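Local coordinates for protein abietadiene synthase, chloroplastic (Abies grandis, PDB 3S9V) that is a terpene synthase, a largely helical chloroplast protein that combines an N-terminal terpene synthase region with a metal-binding terpene synthase region, at residues F553-S556 against V557-W560; I574-V577 against G578-N581; I586-E589 against G590-Q594; N604-K607 against V608-A612; R752-Q755 against L756-Q760. All coordinates share one frame; numbering follows the deposited sequence.

Contact 1: F553-S556 against V557-W560; sequences FTES and VKRW
E555 and R559, one turn apart near the C-terminal end of helix 547-559 in the metal-binding terpene synthase region, form the polar half of this local contact. R559 NH2 makes a salt bridge of 3.3 Å to E555 OE2, arriving from above the carboxylate plane. The two planes are 40° apart, and one nitrogen and one oxygen make the bridge. The guanidinium crosses the glutamate stem at a slant, with R559 NE 3.7 Å from E555 CG. E555 turns at chi2, while R559 starts with CG wedged between its backbone N and carbonyl carbon (chi1 54°) and folds again at chi3. That first step leaves R559 CG only 3.2 Å from E555 O. K558 CD passes 3.5 Å from E555 OE1. On the apolar half, F553 CE1 meets V557 CG2 at 3.9 Å. Regular backbone bonds run from V557, K558 and R559, but the last, W560 N to S556 O, is weak; W560, with positive phi, is the first residue to leave the helix. R559 NH1 bonds to S563 OG and W560 NE1 to N584 OD1. F553 and S556 pack on helix 570-594, F553 also on helix 521-541, and V557 reaches L610 of helix 599-621.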
loop_
_atom_site.group_PDB
_atom_site.type_symbol
_atom_site.label_atom_id
_atom_site.label_comp_id
_atom_site.label_asym_id
_atom_site.label_seq_id
_atom_site.Cartn_x
_atom_site.Cartn_y
_atom_site.Cartn_z
ATOM N N PHE A 553 15.948 -14.262 -42.427
ATOM C CA PHE A 553 16.252 -13.867 -41.057
ATOM C C PHE A 553 16.017 -15.057 -40.123
ATOM O O PHE A 553 16.885 -15.419 -39.323
ATOM C CB PHE A 553 15.380 -12.676 -40.637
ATOM C CG PHE A 553 15.898 -11.938 -39.420
ATOM C CD1 PHE A 553 15.690 -12.437 -38.134
ATOM C CD2 PHE A 553 16.610 -10.743 -39.566
ATOM C CE1 PHE A 553 16.183 -11.761 -37.015
ATOM C CE2 PHE A 553 17.107 -10.059 -38.453
ATOM C CZ PHE A 553 16.892 -10.571 -37.177
ATOM N N THR A 554 14.845 -15.671 -40.237
ATOM C CA THR A 554 14.506 -16.819 -39.400
ATOM C C THR A 554 15.537 -17.936 -39.564
ATOM O O THR A 554 15.974 -18.548 -38.577
ATOM C CB THR A 554 13.100 -17.362 -39.748
ATOM O OG1 THR A 554 12.142 -16.305 -39.617
ATOM C CG2 THR A 554 12.709 -18.489 -38.814
ATOM N N GLU A 555 15.925 -18.193 -40.812
ATOM C CA GLU A 555 16.905 -19.232 -41.116
ATOM C C GLU A 555 18.289 -18.875 -40.574
ATOM O O GLU A 555 19.034 -19.749 -40.116
ATOM C CB GLU A 555 16.995 -19.446 -42.629
ATOM C CG GLU A 555 18.077 -20.440 -43.056
ATOM C CD GLU A 555 17.679 -21.885 -42.816
ATOM O OE1 GLU A 555 17.330 -22.237 -41.670
ATOM O OE2 GLU A 555 17.718 -22.673 -43.784
ATOM N N SER A 556 18.634 -17.596 -40.639
ATOM C CA SER A 556 19.930 -17.138 -40.151
ATOM C C SER A 556 20.033 -17.434 -38.664
ATOM O O SER A 556 21.063 -17.909 -38.188
ATOM C CB SER A 556 20.104 -15.632 -40.382
ATOM O OG SER A 556 20.125 -15.307 -41.764
ATOM N N VAL A 557 18.958 -17.149 -37.936
ATOM C CA VAL A 557 18.920 -17.385 -36.498
ATOM C C VAL A 557 19.027 -18.881 -36.189
ATOM O O VAL A 557 19.660 -19.276 -35.210
ATOM C CB VAL A 557 17.615 -16.824 -35.884
ATOM C CG1 VAL A 557 17.586 -17.072 -34.396
ATOM C CG2 VAL A 557 17.507 -15.337 -36.167
ATOM N N LYS A 558 18.424 -19.713 -37.034
ATOM C CA LYS A 558 18.469 -21.154 -36.830
ATOM C C LYS A 558 19.876 -21.755 -36.977
ATOM O O LYS A 558 20.313 -22.548 -36.134
ATOM C CB LYS A 558 17.527 -21.858 -37.806
ATOM C CG LYS A 558 17.507 -23.367 -37.622
ATOM C CD LYS A 558 16.864 -24.090 -38.796
ATOM C CE LYS A 558 16.917 -25.598 -38.590
ATOM N NZ LYS A 558 16.431 -26.346 -39.780
ATOM N N ARG A 559 20.577 -21.405 -38.052
ATOM C CA ARG A 559 21.921 -21.942 -38.256
ATOM C C ARG A 559 22.964 -21.097 -37.513
ATOM O O ARG A 559 24.091 -21.534 -37.286
ATOM C CB ARG A 559 22.242 -22.012 -39.755
ATOM C CG ARG A 559 22.061 -20.709 -40.489
ATOM C CD ARG A 559 22.511 -20.799 -41.942
ATOM N NE ARG A 559 21.597 -21.555 -42.795
ATOM C CZ ARG A 559 21.678 -21.583 -44.124
ATOM N NH1 ARG A 559 22.630 -20.898 -44.744
ATOM N NH2 ARG A 559 20.808 -22.287 -44.837
ATOM N N TRP A 560 22.555 -19.893 -37.125
ATOM C CA TRP A 560 23.390 -18.941 -36.395
ATOM C C TRP A 560 24.759 -18.644 -37.015
ATOM O O TRP A 560 25.799 -18.907 -36.407
ATOM C CB TRP A 560 23.554 -19.392 -34.934
ATOM C CG TRP A 560 24.035 -18.299 -34.018
ATOM C CD1 TRP A 560 25.311 -18.098 -33.579
ATOM C CD2 TRP A 560 23.262 -17.204 -33.512
ATOM N NE1 TRP A 560 25.385 -16.944 -32.840
ATOM C CE2 TRP A 560 24.141 -16.375 -32.781
ATOM C CE3 TRP A 560 21.913 -16.841 -33.609
ATOM C CZ2 TRP A 560 23.716 -15.204 -32.151
ATOM C CZ3 TRP A 560 21.489 -15.677 -32.981
ATOM C CH2 TRP A 560 22.391 -14.871 -32.261
#

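Contact 2: I574-V577 against G578-N581; sequences ICFV and GFYN
F576 packs against both F579 and Y580 on the crowded face of helix 570-594. The CB of Y580 sits over one face of the F576 ring, 4.1 Å from F576 CE2. F579 comes to the same ring obliquely, its CD2 lying 4.1 Å from F576 CE1. F576 has CG anti to the backbone N (chi1 -175°), which places its ring where the CB of Y580 can cover it. The backbone beneath is tight and regular: Y580 N bonds to F576 O at 2.7 Å, and G578 N donates to I574 O at 3.0 Å. A different character marks the more exposed side, where V577 and N581 lie alongside one another, pointing the same way. Here N581 ND2 approaches V577 CG1 to 3.4 Å, and although it is 3.2 Å from V577 O, the angle is too poor for a hydrogen bond; V577 O is taken instead by N581 N at 2.8 Å. Neighbouring helices pack on the aromatic side: F576 stacks edge-to-face with F553 of helix 547-559, F579 does the same with F533 of helix 521-541 and W606 of helix 599-621, and C575 rests on L537 and L540 of helix 521-541.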
loop_
_atom_site.group_PDB
_atom_site.type_symbol
_atom_site.label_atom_id
_atom_site.label_comp_id
_atom_site.label_asym_id
_atom_site.label_seq_id
_atom_site.Cartn_x
_atom_site.Cartn_y
_atom_site.Cartn_z
ATOM N N ILE A 574 21.566 -5.204 -41.997
ATOM C CA ILE A 574 22.042 -4.410 -40.879
ATOM C C ILE A 574 21.379 -4.914 -39.599
ATOM O O ILE A 574 22.053 -5.204 -38.605
ATOM C CB ILE A 574 21.682 -2.916 -41.090
ATOM C CG1 ILE A 574 22.500 -2.341 -42.248
ATOM C CG2 ILE A 574 21.917 -2.128 -39.813
ATOM C CD1 ILE A 574 22.101 -0.923 -42.616
ATOM N N CYS A 575 20.053 -5.018 -39.636
ATOM C CA CYS A 575 19.299 -5.477 -38.485
ATOM C C CYS A 575 19.862 -6.785 -37.945
ATOM O O CYS A 575 20.134 -6.898 -36.754
ATOM C CB CYS A 575 17.823 -5.659 -38.848
ATOM S SG CYS A 575 16.854 -6.429 -37.538
ATOM N N PHE A 576 20.048 -7.768 -38.820
ATOM C CA PHE A 576 20.568 -9.058 -38.392
ATOM C C PHE A 576 21.989 -8.995 -37.825
ATOM O O PHE A 576 22.247 -9.531 -36.745
ATOM C CB PHE A 576 20.543 -10.077 -39.536
ATOM C CG PHE A 576 20.970 -11.448 -39.105
ATOM C CD1 PHE A 576 20.152 -12.214 -38.284
ATOM C CD2 PHE A 576 22.225 -11.942 -39.447
ATOM C CE1 PHE A 576 20.578 -13.449 -37.799
ATOM C CE2 PHE A 576 22.660 -13.178 -38.967
ATOM C CZ PHE A 576 21.835 -13.932 -38.138
ATOM N N VAL A 577 22.911 -8.362 -38.551
ATOM C CA VAL A 577 24.290 -8.259 -38.081
ATOM C C VAL A 577 24.275 -7.739 -36.649
ATOM O O VAL A 577 24.954 -8.285 -35.778
ATOM C CB VAL A 577 25.138 -7.315 -38.981
ATOM C CG1 VAL A 577 26.519 -7.111 -38.378
ATOM C CG2 VAL A 577 25.280 -7.918 -40.377
ATOM N N GLY A 578 23.486 -6.692 -36.415
ATOM C CA GLY A 578 23.368 -6.134 -35.080
ATOM C C GLY A 578 22.809 -7.176 -34.120
ATOM O O GLY A 578 23.323 -7.355 -33.018
ATOM N N PHE A 579 21.761 -7.873 -34.548
ATOM C CA PHE A 579 21.129 -8.912 -33.739
ATOM C C PHE A 579 22.171 -9.957 -33.341
ATOM O O PHE A 579 22.307 -10.297 -32.169
ATOM C CB PHE A 579 19.998 -9.576 -34.541
ATOM C CG PHE A 579 19.274 -10.676 -33.801
ATOM C CD1 PHE A 579 18.303 -10.379 -32.856
ATOM C CD2 PHE A 579 19.550 -12.015 -34.074
ATOM C CE1 PHE A 579 17.613 -11.396 -32.195
ATOM C CE2 PHE A 579 18.866 -13.041 -33.416
ATOM C CZ PHE A 579 17.896 -12.729 -32.476
ATOM N N TYR A 580 22.903 -10.453 -34.335
ATOM C CA TYR A 580 23.949 -11.462 -34.156
ATOM C C TYR A 580 25.085 -10.986 -33.234
ATOM O O TYR A 580 25.524 -11.717 -32.344
ATOM C CB TYR A 580 24.498 -11.845 -35.539
ATOM C CG TYR A 580 25.670 -12.816 -35.583
ATOM C CD1 TYR A 580 26.978 -12.359 -35.786
ATOM C CD2 TYR A 580 25.461 -14.192 -35.513
ATOM C CE1 TYR A 580 28.049 -13.257 -35.930
ATOM C CE2 TYR A 580 26.519 -15.093 -35.653
ATOM C CZ TYR A 580 27.809 -14.619 -35.864
ATOM O OH TYR A 580 28.843 -15.521 -36.016
ATOM N N ASN A 581 25.560 -9.764 -33.442
ATOM C CA ASN A 581 26.636 -9.248 -32.605
ATOM C C ASN A 581 26.172 -9.062 -31.159
ATOM O O ASN A 581 26.887 -9.397 -30.217
ATOM C CB ASN A 581 27.163 -7.919 -33.156
ATOM C CG ASN A 581 27.836 -8.074 -34.507
ATOM O OD1 ASN A 581 28.358 -9.140 -34.830
ATOM N ND2 ASN A 581 27.838 -7.004 -35.300
#

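Contact 3: I586-E589 against G590-Q594; sequences IAKE and GRERQ
K588 reaches both R591 and E592 across the next turn of helix 570-594. Its extended chain lies alongside E592, pointing the same way, with K588 CG 3.5 Å from E592 OE1; the charged ends stay apart, K588 NZ being 5.1 Å from that oxygen. R591, bent at chi3 (60°), curls its guanidinium back over the lysine backbone: K588 O lies over one face of it, and R591 NH1 is 3.8 Å from K588 CG. K588, R591 and E592 all touch a crystal neighbour, so their poses may partly reflect lattice packing. These are i to i+3 and i to i+4 neighbours on the closing turns of a long helix within the metal-binding terpene synthase region. E589 works chiefly through its carbonyl, which accepts R593 N at 3.1 Å and has R593 CG packed equally close. Its carboxylate points elsewhere, to a salt bridge between OE1 and K522 NZ of helix 521-541, which probably offsets the nearby like charge of D585. G590, buried and without a side chain, presents little bulk beside the carbonyl of I586, to which its N bonds at 2.8 Å. G590 O in turn receives weak bonds from R593 N and Q594 N.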
loop_
_atom_site.group_PDB
_atom_site.type_symbol
_atom_site.label_atom_id
_atom_site.label_comp_id
_atom_site.label_asym_id
_atom_site.label_seq_id
_atom_site.Cartn_x
_atom_site.Cartn_y
_atom_site.Cartn_z
ATOM N N ILE A 586 25.686 -11.367 -25.365
ATOM C CA ILE A 586 24.808 -11.841 -24.296
ATOM C C ILE A 586 25.016 -13.339 -24.065
ATOM O O ILE A 586 24.924 -13.821 -22.940
ATOM C CB ILE A 586 23.326 -11.549 -24.650
ATOM C CG1 ILE A 586 23.049 -10.061 -24.459
ATOM C CG2 ILE A 586 22.378 -12.403 -23.808
ATOM C CD1 ILE A 586 21.670 -9.626 -24.901
ATOM N N ALA A 587 25.323 -14.073 -25.128
ATOM C CA ALA A 587 25.546 -15.512 -25.013
ATOM C C ALA A 587 26.822 -15.796 -24.217
ATOM O O ALA A 587 26.856 -16.682 -23.365
ATOM C CB ALA A 587 25.643 -16.142 -26.406
ATOM N N LYS A 588 27.868 -15.037 -24.513
ATOM C CA LYS A 588 29.159 -15.177 -23.857
ATOM C C LYS A 588 29.041 -14.870 -22.363
ATOM O O LYS A 588 29.443 -15.678 -21.525
ATOM C CB LYS A 588 30.163 -14.227 -24.519
ATOM C CG LYS A 588 31.545 -14.191 -23.896
ATOM C CD LYS A 588 32.412 -13.173 -24.622
ATOM C CE LYS A 588 33.771 -13.011 -23.966
ATOM N NZ LYS A 588 34.560 -11.930 -24.630
ATOM N N GLU A 589 28.491 -13.705 -22.034
ATOM C CA GLU A 589 28.323 -13.329 -20.639
ATOM C C GLU A 589 27.365 -14.293 -19.944
ATOM O O GLU A 589 27.523 -14.598 -18.762
ATOM C CB GLU A 589 27.788 -11.909 -20.530
ATOM C CG GLU A 589 28.764 -10.843 -20.969
ATOM C CD GLU A 589 28.263 -9.447 -20.643
ATOM O OE1 GLU A 589 27.223 -9.036 -21.207
ATOM O OE2 GLU A 589 28.904 -8.766 -19.812
ATOM N N GLY A 590 26.375 -14.774 -20.691
ATOM C CA GLY A 590 25.422 -15.712 -20.135
ATOM C C GLY A 590 26.070 -17.052 -19.843
ATOM O O GLY A 590 25.756 -17.701 -18.842
ATOM N N ARG A 591 26.974 -17.477 -20.718
ATOM C CA ARG A 591 27.661 -18.749 -20.517
ATOM C C ARG A 591 28.529 -18.692 -19.255
ATOM O O ARG A 591 28.660 -19.676 -18.527
ATOM C CB ARG A 591 28.537 -19.083 -21.729
ATOM C CG ARG A 591 29.378 -20.327 -21.532
ATOM C CD ARG A 591 30.122 -20.745 -22.798
ATOM N NE ARG A 591 31.052 -19.734 -23.305
ATOM C CZ ARG A 591 30.756 -18.841 -24.246
ATOM N NH1 ARG A 591 31.673 -17.964 -24.640
ATOM N NH2 ARG A 591 29.551 -18.825 -24.804
ATOM N N GLU A 592 29.108 -17.528 -18.996
ATOM C CA GLU A 592 29.963 -17.359 -17.831
ATOM C C GLU A 592 29.186 -17.288 -16.516
ATOM O O GLU A 592 29.684 -17.718 -15.476
ATOM C CB GLU A 592 30.820 -16.107 -18.012
ATOM C CG GLU A 592 31.689 -16.184 -19.260
ATOM C CD GLU A 592 32.292 -14.852 -19.649
ATOM O OE1 GLU A 592 32.892 -14.777 -20.745
ATOM O OE2 GLU A 592 32.168 -13.884 -18.865
ATOM N N ARG A 593 27.967 -16.758 -16.564
ATOM C CA ARG A 593 27.144 -16.638 -15.362
ATOM C C ARG A 593 26.281 -17.875 -15.119
ATOM O O ARG A 593 25.705 -18.032 -14.046
ATOM C CB ARG A 593 26.259 -15.387 -15.457
ATOM C CG ARG A 593 27.052 -14.110 -15.715
ATOM C CD ARG A 593 26.177 -12.867 -15.813
ATOM N NE ARG A 593 25.502 -12.561 -14.555
ATOM C CZ ARG A 593 25.394 -11.337 -14.045
ATOM N NH1 ARG A 593 24.758 -11.144 -12.895
ATOM N NH2 ARG A 593 25.934 -10.303 -14.677
ATOM N N GLN A 594 26.205 -18.759 -16.109
ATOM C CA GLN A 594 25.402 -19.968 -15.988
ATOM C C GLN A 594 26.222 -21.248 -15.862
ATOM O O GLN A 594 25.692 -22.298 -15.506
ATOM C CB GLN A 594 24.458 -20.095 -17.186
ATOM C CG GLN A 594 23.342 -19.070 -17.212
ATOM C CD GLN A 594 22.534 -19.068 -15.929
ATOM O OE1 GLN A 594 22.199 -20.125 -15.390
ATOM N NE2 GLN A 594 22.212 -17.880 -15.438
#

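Contact 4: N604-K607 against V608-A612; sequences NVWK and VQLEA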
loop_
_atom_site.group_PDB
_atom_site.type_symbol
_atom_site.label_atom_id
_atom_site.label_comp_id
_atom_site.label_asym_id
_atom_site.label_seq_id
_atom_site.Cartn_x
_atom_site.Cartn_y
_atom_site.Cartn_z
ATOM N N ASN A 604 16.584 -21.035 -29.198
ATOM C CA ASN A 604 15.264 -21.629 -29.080
ATOM C C ASN A 604 14.258 -20.570 -28.625
ATOM O O ASN A 604 13.127 -20.527 -29.113
ATOM C CB ASN A 604 15.305 -22.795 -28.089
ATOM C CG ASN A 604 14.036 -23.615 -28.104
ATOM O OD1 ASN A 604 13.328 -23.704 -27.105
ATOM N ND2 ASN A 604 13.740 -24.223 -29.247
ATOM N N VAL A 605 14.666 -19.707 -27.697
ATOM C CA VAL A 605 13.771 -18.653 -27.235
ATOM C C VAL A 605 13.335 -17.850 -28.454
ATOM O O VAL A 605 12.138 -17.624 -28.660
ATOM C CB VAL A 605 14.459 -17.696 -26.237
ATOM C CG1 VAL A 605 13.562 -16.467 -25.970
ATOM C CG2 VAL A 605 14.754 -18.428 -24.940
ATOM N N TRP A 606 14.312 -17.436 -29.265
ATOM C CA TRP A 606 14.037 -16.653 -30.470
ATOM C C TRP A 606 13.324 -17.454 -31.564
ATOM O O TRP A 606 12.514 -16.903 -32.316
ATOM C CB TRP A 606 15.336 -16.038 -31.021
ATOM C CG TRP A 606 15.735 -14.775 -30.301
ATOM C CD1 TRP A 606 16.772 -14.619 -29.433
ATOM C CD2 TRP A 606 15.041 -13.522 -30.328
ATOM N NE1 TRP A 606 16.764 -13.348 -28.906
ATOM C CE2 TRP A 606 15.711 -12.653 -29.438
ATOM C CE3 TRP A 606 13.909 -13.049 -31.014
ATOM C CZ2 TRP A 606 15.288 -11.331 -29.210
ATOM C CZ3 TRP A 606 13.485 -11.734 -30.787
ATOM C CH2 TRP A 606 14.178 -10.892 -29.889
ATOM N N LYS A 607 13.619 -18.748 -31.649
ATOM C CA LYS A 607 12.985 -19.607 -32.646
ATOM C C LYS A 607 11.470 -19.481 -32.538
ATOM O O LYS A 607 10.793 -19.215 -33.525
ATOM C CB LYS A 607 13.396 -21.067 -32.429
ATOM C CG LYS A 607 12.601 -22.082 -33.253
ATOM C CD LYS A 607 12.979 -23.507 -32.878
ATOM C CE LYS A 607 12.065 -24.535 -33.537
ATOM N NZ LYS A 607 12.096 -24.443 -35.025
ATOM N N VAL A 608 10.944 -19.655 -31.329
ATOM C CA VAL A 608 9.504 -19.577 -31.104
ATOM C C VAL A 608 8.957 -18.173 -31.334
ATOM O O VAL A 608 7.847 -18.007 -31.840
ATOM C CB VAL A 608 9.147 -20.055 -29.673
ATOM C CG1 VAL A 608 7.647 -19.904 -29.413
ATOM C CG2 VAL A 608 9.563 -21.522 -29.510
ATOM N N GLN A 609 9.743 -17.164 -30.974
ATOM C CA GLN A 609 9.330 -15.777 -31.149
ATOM C C GLN A 609 9.187 -15.421 -32.633
ATOM O O GLN A 609 8.186 -14.821 -33.049
ATOM C CB GLN A 609 10.348 -14.835 -30.510
ATOM C CG GLN A 609 9.916 -13.378 -30.516
ATOM C CD GLN A 609 8.653 -13.173 -29.704
ATOM O OE1 GLN A 609 8.613 -13.502 -28.519
ATOM N NE2 GLN A 609 7.614 -12.633 -30.333
ATOM N N LEU A 610 10.191 -15.788 -33.426
ATOM C CA LEU A 610 10.168 -15.487 -34.852
ATOM C C LEU A 610 9.041 -16.260 -35.531
ATOM O O LEU A 610 8.387 -15.750 -36.447
ATOM C CB LEU A 610 11.523 -15.812 -35.489
ATOM C CG LEU A 610 12.708 -15.049 -34.870
ATOM C CD1 LEU A 610 13.959 -15.345 -35.653
ATOM C CD2 LEU A 610 12.442 -13.563 -34.873
ATOM N N GLU A 611 8.809 -17.487 -35.072
ATOM C CA GLU A 611 7.734 -18.290 -35.622
ATOM C C GLU A 611 6.407 -17.582 -35.360
ATOM O O GLU A 611 5.538 -17.563 -36.226
ATOM C CB GLU A 611 7.741 -19.691 -35.004
ATOM C CG GLU A 611 8.455 -20.713 -35.875
ATOM C CD GLU A 611 8.982 -21.908 -35.098
ATOM O OE1 GLU A 611 8.265 -22.420 -34.208
ATOM O OE2 GLU A 611 10.120 -22.344 -35.393
ATOM N N ALA A 612 6.255 -16.983 -34.179
ATOM C CA ALA A 612 5.019 -16.265 -33.877
ATOM C C ALA A 612 4.879 -15.046 -34.807
ATOM O O ALA A 612 3.789 -14.758 -35.302
ATOM C CB ALA A 612 4.998 -15.825 -32.410
HETATM O O HOH W 1 11.601 -19.805 -36.119
#
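V608, L610 and E611 donate their backbone N-H groups to N604 O, W606 O and K607 O in regular helical bonds, while the one from Q609 N to V605 O is stretched to 3.4 Å and weak. On the exposed face K607 reaches down one turn to E611. The lysine chain turns at its end (chi4 59°), bringing K607 NZ to 2.9 Å from E611 OE2, a salt bridge that uses the syn lone pair of the carboxylate oxygen. A water donates to that same OE2 at 3.0 Å and to K607 O at 2.8 Å, so the oxygen is gripped twice and K607 O serves both the water and E611 N. E611 has a chi1 of -97°, away from a staggered value, perhaps the cost of the bridge. The helix, 599-621, belongs to the all-helical metal-binding region, and its other side is buried. There W606 CZ3 meets Q609 CG at 3.9 Å, the indole and amide planes being 74° apart, and W606 CE3 lies 4.2 Å from L610 CD2. Q609 sends its amide off the helix, where OE1 bonds to T643 OG1 and NE2 to V637 O. The indole also stacks edge-to-face with F583 of helix 570-594.

Contact 5: R752-Q755 against L756-Q760; sequences RIMQ and LFYMQ
Bends at chi2 and chi3 of M754 (-65° and -75°) fold its thioether back along the helix to Y758, one turn on, in a Met-aromatic contact at the C-terminal end of helix 741-757. The sulfur lies in the ring plane at its edge, SD being 5.0 Å from the ring centroid and 3.7 Å from Y758 CE2. The methyl goes further still: M754 CE comes within 3.3 Å of Y758 CE2, a tight approach, and the two side chains lie side by side, pointing the same way. A second pair repeats the i to i+4 spacing. I753 sets CG2 anti to the backbone N, and this methyl sits over a face of the F757 ring, 4.3 Å from its centroid and 13° off the normal, offset toward the rim, as a CH-pi contact. The backbone under both pairs is still helical, with F757 N bonding to I753 O and Y758 N to M754 O, before Y758 leaves helical angles. Outside the segments, I753 and F757 pack on helix 504-514, and M754 and Y758 on helix 669-693. R752 points its guanidinium away, to a salt bridge with E749 and a cation-pi contact with W425. Past the helix end, M759 N fails to bond to Q755 O, its angle being poor, and M759 CB presses to 3.1 Å from that same oxygen.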
loop_
_atom_site.group_PDB
_atom_site.type_symbol
_atom_site.label_atom_id
_atom_site.label_comp_id
_atom_site.label_asym_id
_atom_site.label_seq_id
_atom_site.Cartn_x
_atom_site.Cartn_y
_atom_site.Cartn_z
ATOM N N ARG A 752 2.732 -5.881 -15.605
ATOM C CA ARG A 752 2.316 -4.585 -15.076
ATOM C C ARG A 752 2.743 -3.431 -15.969
ATOM O O ARG A 752 1.962 -2.515 -16.223
ATOM C CB ARG A 752 2.887 -4.371 -13.678
ATOM C CG ARG A 752 2.473 -5.436 -12.686
ATOM C CD ARG A 752 3.198 -5.263 -11.367
ATOM N NE ARG A 752 2.438 -4.462 -10.425
ATOM C CZ ARG A 752 2.829 -4.218 -9.180
ATOM N NH1 ARG A 752 3.980 -4.706 -8.739
ATOM N NH2 ARG A 752 2.053 -3.515 -8.367
ATOM N N ILE A 753 3.987 -3.472 -16.433
ATOM C CA ILE A 753 4.494 -2.425 -17.304
ATOM C C ILE A 753 3.544 -2.232 -18.482
ATOM O O ILE A 753 3.297 -1.104 -18.893
ATOM C CB ILE A 753 5.924 -2.757 -17.813
ATOM C CG1 ILE A 753 6.952 -2.293 -16.786
ATOM C CG2 ILE A 753 6.203 -2.063 -19.137
ATOM C CD1 ILE A 753 6.921 -0.784 -16.537
ATOM N N MET A 754 3.002 -3.327 -19.012
ATOM C CA MET A 754 2.072 -3.235 -20.135
ATOM C C MET A 754 0.732 -2.634 -19.692
ATOM O O MET A 754 0.124 -1.841 -20.408
ATOM C CB MET A 754 1.855 -4.614 -20.762
ATOM C CG MET A 754 3.081 -5.180 -21.488
ATOM S SD MET A 754 3.586 -4.243 -22.961
ATOM C CE MET A 754 2.312 -4.760 -24.127
ATOM N N GLN A 755 0.268 -3.017 -18.510
ATOM C CA GLN A 755 -0.975 -2.471 -18.002
ATOM C C GLN A 755 -0.818 -0.950 -17.868
ATOM O O GLN A 755 -1.762 -0.201 -18.095
ATOM C CB GLN A 755 -1.306 -3.080 -16.639
ATOM C CG GLN A 755 -1.771 -4.526 -16.687
ATOM C CD GLN A 755 -2.979 -4.703 -17.571
ATOM O OE1 GLN A 755 -3.916 -3.917 -17.513
ATOM N NE2 GLN A 755 -2.971 -5.744 -18.390
ATOM N N LEU A 756 0.385 -0.498 -17.512
ATOM C CA LEU A 756 0.646 0.931 -17.353
ATOM C C LEU A 756 0.765 1.667 -18.694
ATOM O O LEU A 756 0.136 2.704 -18.900
ATOM C CB LEU A 756 1.921 1.157 -16.533
ATOM C CG LEU A 756 2.311 2.627 -16.308
ATOM C CD1 LEU A 756 1.251 3.328 -15.463
ATOM C CD2 LEU A 756 3.659 2.705 -15.619
ATOM N N PHE A 757 1.559 1.129 -19.611
ATOM C CA PHE A 757 1.729 1.788 -20.894
ATOM C C PHE A 757 0.455 1.849 -21.715
ATOM O O PHE A 757 0.240 2.811 -22.441
ATOM C CB PHE A 757 2.822 1.103 -21.723
ATOM C CG PHE A 757 4.223 1.439 -21.291
ATOM C CD1 PHE A 757 5.313 0.961 -22.009
ATOM C CD2 PHE A 757 4.456 2.235 -20.175
ATOM C CE1 PHE A 757 6.616 1.269 -21.624
ATOM C CE2 PHE A 757 5.749 2.548 -19.784
ATOM C CZ PHE A 757 6.833 2.063 -20.511
ATOM N N TYR A 758 -0.388 0.830 -21.604
ATOM C CA TYR A 758 -1.621 0.783 -22.381
ATOM C C TYR A 758 -2.874 0.891 -21.527
ATOM O O TYR A 758 -3.930 0.388 -21.901
ATOM C CB TYR A 758 -1.665 -0.514 -23.195
ATOM C CG TYR A 758 -0.509 -0.659 -24.156
ATOM C CD1 TYR A 758 -0.498 0.012 -25.382
ATOM C CD2 TYR A 758 0.599 -1.435 -23.823
ATOM C CE1 TYR A 758 0.598 -0.089 -26.254
ATOM C CE2 TYR A 758 1.690 -1.541 -24.676
ATOM C CZ TYR A 758 1.688 -0.869 -25.887
ATOM O OH TYR A 758 2.783 -0.985 -26.714
ATOM N N MET A 759 -2.757 1.558 -20.387
ATOM C CA MET A 759 -3.893 1.712 -19.490
ATOM C C MET A 759 -5.025 2.536 -20.096
ATOM O O MET A 759 -4.817 3.348 -21.001
ATOM C CB MET A 759 -3.446 2.342 -18.163
ATOM C CG MET A 759 -2.934 3.771 -18.255
ATOM S SD MET A 759 -2.360 4.371 -16.642
ATOM C CE MET A 759 -3.930 4.601 -15.795
ATOM N N GLN A 760 -6.227 2.301 -19.586
ATOM C CA GLN A 760 -7.417 3.009 -20.033
ATOM C C GLN A 760 -7.264 4.483 -19.659
ATOM O O GLN A 760 -7.280 4.839 -18.478
ATOM C CB GLN A 760 -8.654 2.419 -19.347
ATOM C CG GLN A 760 -9.971 2.972 -19.853
ATOM C CD GLN A 760 -10.200 2.651 -21.314
ATOM O OE1 GLN A 760 -10.313 1.484 -21.694
ATOM N NE2 GLN A 760 -10.264 3.685 -22.144
#

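All five contacts are local, joining successive turns of one helix, so none closes a long loop, and they follow in series without nesting or crossing. Contact 1 ends helix 547-559; contacts 2 and 3 share the next helix, 570-594, with centres about 19 Å apart; contact 4 lies on helix 599-621. Contacts 1, 2 and 4 touch pairwise, bringing three helices together: S556 CB is 3.3 Å from F576 CZ, and V557 CG2 is 3.6 Å from L610 CD1. Contact 3, further along its helix, touches none of them. Contact 5, on helix 741-757, lies apart, its centre about 24 Å from that of contact 4.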